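Local coordinates for protein FOKI restriction endonuclease (Planomicrobium okeanokoites, PDB 2FOK) that cleaves double-stranded DNA as a type IIS restriction endonuclease, probably reading its target with helix-turn-helix-related recognition subdomains and cutting with a separate PD-(D/E)XK-family domain, at residues F17-K21 / Y138-D143; L152-I156 / W233-L239. One frame throughout, in Å; residues are numbered along the deposited sequence.

Interaction 1: F17-K21 / Y138-D143; sequences FENLK and YSKSAD
Lys21 lies across one face of the Tyr138 ring and runs on to the turn that ends helix 133-140, tying helix 17-24 to it within the first recognition subdomain. Its CG sits over the ring, off-centre toward the rim, 3.7 Å from the centroid in a CH-pi contact. Beyond CG the chain is extended, carrying NZ to Ser141 and Asp143. Asp143 OD1 takes the ammonium nearly along its C-O axis at 2.8 Å from Lys21 NZ, forming a salt bridge; Ser141 O accepts a second bond from above its carbonyl plane, and Ser141 OG a weak third. Lysine suits this place because its methylenes can cover an aromatic face while its charge goes further. Were Lys21 an alanine, the Tyr138 ring would lose its methylene cover, and Asp143 and Glu148 would probably be left without their shared cation. Glu18 OE2 is already 3.3 Å from Asp143 OD2, like charges close together. Tyr138, with CG anti to the backbone N (chi1 179°), directs its hydroxyl to the edge of the Phe17 ring and to a water 2.6 Å from Tyr138 OH; that water donates a weak bond to Phe17 O. Helix 146-157 supplies Glu148 and packs Leu152 on Phe17 and Tyr138, while helix 104-116 covers Leu20.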
ATOM      1  N   PHE A  17     -13.694  -4.730 -17.986  1.00 27.76           N
ATOM      2  CA  PHE A  17     -15.024  -4.396 -17.474  1.00 27.74           C
ATOM      3  C   PHE A  17     -16.048  -5.374 -18.057  1.00 28.42           C
ATOM      4  O   PHE A  17     -17.107  -5.612 -17.468  1.00 24.07           O
ATOM      5  CB  PHE A  17     -15.409  -2.957 -17.860  1.00 26.62           C
ATOM      6  CG  PHE A  17     -15.278  -1.958 -16.733  1.00 25.41           C
ATOM      7  CD1 PHE A  17     -16.190  -1.945 -15.682  1.00 21.31           C
ATOM      8  CD2 PHE A  17     -14.234  -1.032 -16.723  1.00 24.63           C
ATOM      9  CE1 PHE A  17     -16.069  -1.033 -14.640  1.00 23.00           C
ATOM     10  CE2 PHE A  17     -14.103  -0.111 -15.683  1.00 21.34           C
ATOM     11  CZ  PHE A  17     -15.027  -0.113 -14.636  1.00 24.33           C
ATOM     12  N   GLU A  18     -15.714  -5.936 -19.218  1.00 29.17           N
ATOM     13  CA  GLU A  18     -16.580  -6.886 -19.907  1.00 28.82           C
ATOM     14  C   GLU A  18     -16.551  -8.204 -19.148  1.00 27.54           C
ATOM     15  O   GLU A  18     -17.481  -9.011 -19.232  1.00 26.69           O
ATOM     16  CB  GLU A  18     -16.105  -7.083 -21.358  1.00 35.32           C
ATOM     17  CG  GLU A  18     -17.114  -7.767 -22.284  1.00 44.53           C
ATOM     18  CD  GLU A  18     -17.986  -6.786 -23.069  1.00 55.37           C
ATOM     19  OE1 GLU A  18     -17.459  -6.131 -24.004  1.00 55.69           O
ATOM     20  OE2 GLU A  18     -19.198  -6.673 -22.756  1.00 54.95           O
ATOM     21  N   ASN A  19     -15.471  -8.422 -18.404  1.00 25.58           N
ATOM     22  CA  ASN A  19     -15.348  -9.630 -17.609  1.00 26.60           C
ATOM     23  C   ASN A  19     -15.992  -9.401 -16.231  1.00 26.94           C
ATOM     24  O   ASN A  19     -16.527 -10.330 -15.632  1.00 23.97           O
ATOM     25  CB  ASN A  19     -13.877 -10.023 -17.475  1.00 30.17           C
ATOM     26  CG  ASN A  19     -13.345 -10.739 -18.718  1.00 31.50           C
ATOM     27  OD1 ASN A  19     -12.145 -10.701 -19.005  1.00 30.70           O
ATOM     28  ND2 ASN A  19     -14.236 -11.391 -19.455  1.00 24.48           N
ATOM     29  N   LEU A  20     -15.946  -8.162 -15.736  1.00 24.64           N
ATOM     30  CA  LEU A  20     -16.568  -7.827 -14.455  1.00 23.87           C
ATOM     31  C   LEU A  20     -18.062  -8.130 -14.573  1.00 24.38           C
ATOM     32  O   LEU A  20     -18.640  -8.812 -13.728  1.00 25.97           O
ATOM     33  CB  LEU A  20     -16.373  -6.341 -14.128  1.00 21.79           C
ATOM     34  CG  LEU A  20     -17.294  -5.715 -13.068  1.00 19.93           C
ATOM     35  CD1 LEU A  20     -16.959  -6.284 -11.706  1.00 18.97           C
ATOM     36  CD2 LEU A  20     -17.144  -4.204 -13.054  1.00 17.91           C
ATOM     37  N   LYS A  21     -18.672  -7.623 -15.642  1.00 26.01           N
ATOM     38  CA  LYS A  21     -20.090  -7.814 -15.898  1.00 26.50           C
ATOM     39  C   LYS A  21     -20.474  -9.290 -15.889  1.00 28.17           C
ATOM     40  O   LYS A  21     -21.413  -9.685 -15.198  1.00 32.59           O
ATOM     41  CB  LYS A  21     -20.474  -7.179 -17.239  1.00 24.80           C
ATOM     42  CG  LYS A  21     -21.872  -6.527 -17.225  1.00 26.97           C
ATOM     43  CD  LYS A  21     -22.400  -6.223 -18.632  1.00 22.59           C
ATOM     44  CE  LYS A  21     -23.694  -5.433 -18.578  1.00 27.30           C
ATOM     45  NZ  LYS A  21     -23.927  -4.670 -19.835  1.00 25.14           N
ATOM     46  N   TYR A 138     -27.375  -3.759 -13.489  1.00 25.95           N
ATOM     47  CA  TYR A 138     -26.121  -3.762 -14.230  1.00 27.23           C
ATOM     48  C   TYR A 138     -26.179  -4.980 -15.158  1.00 28.09           C
ATOM     49  O   TYR A 138     -25.802  -4.912 -16.327  1.00 29.17           O
ATOM     50  CB  TYR A 138     -24.942  -3.883 -13.257  1.00 25.12           C
ATOM     51  CG  TYR A 138     -23.581  -3.921 -13.914  1.00 22.10           C
ATOM     52  CD1 TYR A 138     -23.274  -3.081 -14.984  1.00 20.30           C
ATOM     53  CD2 TYR A 138     -22.601  -4.806 -13.471  1.00 22.26           C
ATOM     54  CE1 TYR A 138     -22.020  -3.124 -15.598  1.00 21.08           C
ATOM     55  CE2 TYR A 138     -21.345  -4.859 -14.076  1.00 21.82           C
ATOM     56  CZ  TYR A 138     -21.062  -4.014 -15.140  1.00 22.00           C
ATOM     57  OH  TYR A 138     -19.823  -4.066 -15.748  1.00 22.20           O
ATOM     58  N   SER A 139     -26.694  -6.080 -14.617  1.00 29.03           N
ATOM     59  CA  SER A 139     -26.824  -7.351 -15.328  1.00 30.32           C
ATOM     60  C   SER A 139     -27.654  -7.277 -16.608  1.00 30.67           C
ATOM     61  O   SER A 139     -27.204  -7.734 -17.653  1.00 33.81           O
ATOM     62  CB  SER A 139     -27.426  -8.409 -14.387  1.00 23.11           C
ATOM     63  OG  SER A 139     -27.388  -9.712 -14.950  1.00 25.64           O
ATOM     64  N   LYS A 140     -28.859  -6.711 -16.527  1.00 33.69           N
ATOM     65  CA  LYS A 140     -29.750  -6.606 -17.690  1.00 31.98           C
ATOM     66  C   LYS A 140     -29.431  -5.441 -18.626  1.00 32.11           C
ATOM     67  O   LYS A 140     -29.904  -5.399 -19.771  1.00 30.23           O
ATOM     68  CB  LYS A 140     -31.203  -6.492 -17.230  1.00 34.66           C
ATOM     69  CG  LYS A 140     -31.380  -5.803 -15.889  1.00 41.96           C
ATOM     70  CD  LYS A 140     -32.592  -6.336 -15.129  1.00 44.70           C
ATOM     71  CE  LYS A 140     -32.357  -7.747 -14.596  1.00 44.90           C
ATOM     72  NZ  LYS A 140     -30.966  -8.205 -14.839  1.00 46.81           N
ATOM     73  N   SER A 141     -28.624  -4.502 -18.141  1.00 30.75           N
ATOM     74  CA  SER A 141     -28.234  -3.324 -18.913  1.00 28.66           C
ATOM     75  C   SER A 141     -27.655  -3.668 -20.287  1.00 28.28           C
ATOM     76  O   SER A 141     -26.869  -4.598 -20.428  1.00 26.60           O
ATOM     77  CB  SER A 141     -27.206  -2.514 -18.131  1.00 26.88           C
ATOM     78  OG  SER A 141     -25.976  -3.222 -18.067  1.00 30.16           O
ATOM     79  N   ALA A 142     -28.044  -2.911 -21.304  1.00 29.39           N
ATOM     80  CA  ALA A 142     -27.532  -3.158 -22.646  1.00 29.55           C
ATOM     81  C   ALA A 142     -26.058  -2.776 -22.669  1.00 31.36           C
ATOM     82  O   ALA A 142     -25.648  -1.813 -22.016  1.00 31.04           O
ATOM     83  CB  ALA A 142     -28.305  -2.329 -23.662  1.00 31.07           C
ATOM     84  N   ASP A 143     -25.261  -3.539 -23.407  1.00 30.33           N
ATOM     85  CA  ASP A 143     -23.832  -3.267 -23.522  1.00 31.94           C
ATOM     86  C   ASP A 143     -23.593  -1.948 -24.255  1.00 32.83           C
ATOM     87  O   ASP A 143     -24.154  -1.726 -25.324  1.00 38.12           O
ATOM     88  CB  ASP A 143     -23.147  -4.371 -24.316  1.00 33.09           C
ATOM     89  CG  ASP A 143     -22.916  -5.620 -23.508  1.00 34.87           C
ATOM     90  OD1 ASP A 143     -23.396  -5.705 -22.357  1.00 35.87           O
ATOM     91  OD2 ASP A 143     -22.248  -6.529 -24.044  1.00 40.86           O
TER
HETATM   92  O   HOH W   1     -19.352  -3.120 -18.089  1.00 20.66           O

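Interaction 2: L152-I156 / W233-L239; sequences LIEAI and WLDKLGL
A Schellman motif closes helix 222-236 here, and the leucines in and around it meet helix 146-157 through apolar side chains. Gly238, at positive phi (79°), a conformation that favours glycine, lets the chain reverse: Gly238 N bonds to Asp235 O, and Leu239 N bonds weakly to Leu234 O. The turn thereby brings Leu237 and Leu239 to the same helix. Leu237 points toward it and puts CD2 3.7 Å from Leu152 CB, the two side chains crossing at about a right angle. The same methyl lies 4.1 Å from Ile153 CG1, where the side chains slide past each other in opposite directions. With CG1 anti to the carbonyl carbon (chi1 -75°) and the chain extended beyond it, Ile153 carries CD1 out to Leu239 CD2, 3.7 Å away. One turn further along, Ile156 sends CD1 to the last helical turn of the partner, 3.7 Å from Leu234 CD2 and 3.9 Å from Trp233 CB, so it meets the stem of the tryptophan more closely than the indole. Its other branch, CG2, lies 4.2 Å from Leu239 CD1. Branched aliphatic residues suit this place because their separate methyls can touch several neighbours without bringing a polar side-chain group into the interface. Ala162 of helix 160-169 lies against Ile156, and Ile165 and Leu166 of that helix against Leu234. Val274 of helix 269-279 touches both Ile153 and Leu239, while Trp233 stacks with Trp113 of helix 104-116.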
ATOM      1  N   LEU A 152     -22.756   2.267 -13.728  1.00 24.53           N
ATOM      2  CA  LEU A 152     -21.350   2.162 -13.352  1.00 23.71           C
ATOM      3  C   LEU A 152     -20.830   3.362 -12.564  1.00 23.45           C
ATOM      4  O   LEU A 152     -20.174   3.194 -11.549  1.00 21.56           O
ATOM      5  CB  LEU A 152     -20.501   1.960 -14.597  1.00 21.84           C
ATOM      6  CG  LEU A 152     -20.498   0.522 -15.114  1.00 20.97           C
ATOM      7  CD1 LEU A 152     -19.636   0.423 -16.365  1.00 17.27           C
ATOM      8  CD2 LEU A 152     -19.969  -0.404 -14.026  1.00 17.55           C
ATOM      9  N   ILE A 153     -21.129   4.570 -13.033  1.00 25.04           N
ATOM     10  CA  ILE A 153     -20.697   5.798 -12.364  1.00 22.40           C
ATOM     11  C   ILE A 153     -21.347   5.967 -10.989  1.00 22.42           C
ATOM     12  O   ILE A 153     -20.767   6.567 -10.079  1.00 22.81           O
ATOM     13  CB  ILE A 153     -21.035   7.038 -13.239  1.00 25.98           C
ATOM     14  CG1 ILE A 153     -20.050   7.118 -14.411  1.00 16.65           C
ATOM     15  CG2 ILE A 153     -21.006   8.317 -12.387  1.00 16.24           C
ATOM     16  CD1 ILE A 153     -20.095   8.422 -15.167  1.00 26.10           C
ATOM     17  N   GLU A 154     -22.557   5.442 -10.835  1.00 21.72           N
ATOM     18  CA  GLU A 154     -23.244   5.532  -9.560  1.00 22.00           C
ATOM     19  C   GLU A 154     -22.619   4.533  -8.608  1.00 22.62           C
ATOM     20  O   GLU A 154     -22.468   4.801  -7.420  1.00 29.20           O
ATOM     21  CB  GLU A 154     -24.728   5.217  -9.728  1.00 27.47           C
ATOM     22  CG  GLU A 154     -25.393   4.766  -8.443  1.00 28.55           C
ATOM     23  CD  GLU A 154     -26.229   5.852  -7.815  1.00 32.00           C
ATOM     24  OE1 GLU A 154     -26.397   6.916  -8.455  1.00 24.80           O
ATOM     25  OE2 GLU A 154     -26.715   5.632  -6.680  1.00 33.35           O
ATOM     26  N   ALA A 155     -22.270   3.368  -9.138  1.00 23.37           N
ATOM     27  CA  ALA A 155     -21.645   2.319  -8.354  1.00 21.94           C
ATOM     28  C   ALA A 155     -20.315   2.807  -7.785  1.00 22.32           C
ATOM     29  O   ALA A 155     -20.052   2.679  -6.592  1.00 20.07           O
ATOM     30  CB  ALA A 155     -21.419   1.092  -9.229  1.00 22.71           C
ATOM     31  N   ILE A 156     -19.481   3.382  -8.644  1.00 23.95           N
ATOM     32  CA  ILE A 156     -18.170   3.872  -8.220  1.00 24.26           C
ATOM     33  C   ILE A 156     -18.231   5.068  -7.277  1.00 23.20           C
ATOM     34  O   ILE A 156     -17.295   5.298  -6.510  1.00 25.36           O
ATOM     35  CB  ILE A 156     -17.268   4.234  -9.444  1.00 22.03           C
ATOM     36  CG1 ILE A 156     -15.809   3.891  -9.111  1.00 21.46           C
ATOM     37  CG2 ILE A 156     -17.435   5.718  -9.820  1.00 16.20           C
ATOM     38  CD1 ILE A 156     -14.817   3.996 -10.291  1.00 14.73           C
ATOM     39  N   TRP A 233     -10.084   2.993 -13.669  1.00 22.17           N
ATOM     40  CA  TRP A 233     -11.528   2.771 -13.698  1.00 23.14           C
ATOM     41  C   TRP A 233     -12.215   4.090 -14.039  1.00 24.54           C
ATOM     42  O   TRP A 233     -13.072   4.146 -14.924  1.00 28.54           O
ATOM     43  CB  TRP A 233     -12.023   2.269 -12.333  1.00 18.62           C
ATOM     44  CG  TRP A 233     -11.607   0.855 -12.008  1.00 17.57           C
ATOM     45  CD1 TRP A 233     -11.081  -0.081 -12.874  1.00 17.54           C
ATOM     46  CD2 TRP A 233     -11.663   0.218 -10.722  1.00 18.48           C
ATOM     47  NE1 TRP A 233     -10.806  -1.257 -12.201  1.00 14.02           N
ATOM     48  CE2 TRP A 233     -11.153  -1.101 -10.882  1.00 18.72           C
ATOM     49  CE3 TRP A 233     -12.090   0.631  -9.451  1.00 12.15           C
ATOM     50  CZ2 TRP A 233     -11.063  -2.000  -9.815  1.00 19.19           C
ATOM     51  CZ3 TRP A 233     -12.001  -0.259  -8.395  1.00 16.04           C
ATOM     52  CH2 TRP A 233     -11.490  -1.565  -8.583  1.00 19.06           C
ATOM     53  N   LEU A 234     -11.813   5.154 -13.343  1.00 23.72           N
ATOM     54  CA  LEU A 234     -12.372   6.496 -13.538  1.00 22.70           C
ATOM     55  C   LEU A 234     -12.078   7.077 -14.917  1.00 25.28           C
ATOM     56  O   LEU A 234     -12.823   7.912 -15.414  1.00 25.44           O
ATOM     57  CB  LEU A 234     -11.817   7.453 -12.492  1.00 19.25           C
ATOM     58  CG  LEU A 234     -12.073   7.148 -11.023  1.00 20.58           C
ATOM     59  CD1 LEU A 234     -11.174   8.021 -10.171  1.00 15.81           C
ATOM     60  CD2 LEU A 234     -13.538   7.405 -10.697  1.00 23.70           C
ATOM     61  N   ASP A 235     -10.976   6.649 -15.520  1.00 26.51           N
ATOM     62  CA  ASP A 235     -10.594   7.136 -16.835  1.00 26.10           C
ATOM     63  C   ASP A 235     -11.594   6.600 -17.854  1.00 28.75           C
ATOM     64  O   ASP A 235     -12.195   7.362 -18.615  1.00 29.34           O
ATOM     65  CB  ASP A 235      -9.175   6.668 -17.166  1.00 25.89           C
ATOM     66  CG  ASP A 235      -8.725   7.079 -18.556  1.00 29.91           C
ATOM     67  OD1 ASP A 235      -8.261   8.233 -18.733  1.00 29.04           O
ATOM     68  OD2 ASP A 235      -8.828   6.236 -19.476  1.00 33.38           O
ATOM     69  N   LYS A 236     -11.785   5.285 -17.842  1.00 28.17           N
ATOM     70  CA  LYS A 236     -12.702   4.632 -18.757  1.00 28.94           C
ATOM     71  C   LYS A 236     -14.147   5.107 -18.614  1.00 32.10           C
ATOM     72  O   LYS A 236     -14.955   4.914 -19.524  1.00 35.13           O
ATOM     73  CB  LYS A 236     -12.625   3.116 -18.570  1.00 30.18           C
ATOM     74  CG  LYS A 236     -11.301   2.535 -19.045  1.00 37.87           C
ATOM     75  CD  LYS A 236     -11.421   1.092 -19.507  1.00 38.91           C
ATOM     76  CE  LYS A 236     -10.821   0.135 -18.469  1.00 44.96           C
ATOM     77  NZ  LYS A 236      -9.478   0.567 -17.981  1.00 47.31           N
ATOM     78  N   LEU A 237     -14.468   5.737 -17.486  1.00 29.62           N
ATOM     79  CA  LEU A 237     -15.818   6.235 -17.245  1.00 28.91           C
ATOM     80  C   LEU A 237     -15.887   7.736 -17.505  1.00 31.07           C
ATOM     81  O   LEU A 237     -16.928   8.358 -17.303  1.00 31.11           O
ATOM     82  CB  LEU A 237     -16.266   5.927 -15.806  1.00 23.11           C
ATOM     83  CG  LEU A 237     -16.656   4.465 -15.543  1.00 20.26           C
ATOM     84  CD1 LEU A 237     -16.813   4.226 -14.059  1.00 17.72           C
ATOM     85  CD2 LEU A 237     -17.957   4.135 -16.270  1.00 19.12           C
ATOM     86  N   GLY A 238     -14.765   8.305 -17.950  1.00 32.46           N
ATOM     87  CA  GLY A 238     -14.707   9.723 -18.265  1.00 29.80           C
ATOM     88  C   GLY A 238     -14.571  10.710 -17.119  1.00 28.54           C
ATOM     89  O   GLY A 238     -14.556  11.922 -17.348  1.00 28.41           O
ATOM     90  N   LEU A 239     -14.467  10.219 -15.888  1.00 28.19           N
ATOM     91  CA  LEU A 239     -14.345  11.103 -14.732  1.00 26.55           C
ATOM     92  C   LEU A 239     -12.913  11.609 -14.529  1.00 28.04           C
ATOM     93  O   LEU A 239     -12.681  12.603 -13.831  1.00 28.49           O
ATOM     94  CB  LEU A 239     -14.828  10.376 -13.470  1.00 27.16           C
ATOM     95  CG  LEU A 239     -16.141   9.601 -13.613  1.00 25.76           C
ATOM     96  CD1 LEU A 239     -16.560   9.022 -12.258  1.00 25.34           C
ATOM     97  CD2 LEU A 239     -17.217  10.538 -14.149  1.00 25.65           C
TER

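Interactions 1 and 2 lie on the same side of the chain's centre, their own centres about 14 Å apart. They come in series: interaction 1 closes before interaction 2 opens, and helix 133-140 of the first is followed directly by helix 146-157 of the second. The first belongs to recognition subdomain 1, the second to subdomain 2. They nevertheless touch, since Leu152 CD2 lies 3.8 Å from Tyr138 CE1 and also packs on Phe17, whose ring reaches Trp233 and Lys236. The two HTH-related units are thus joined by hydrophobic packing as well as chain connection, consistent with their forming a continuous DNA-recognition region.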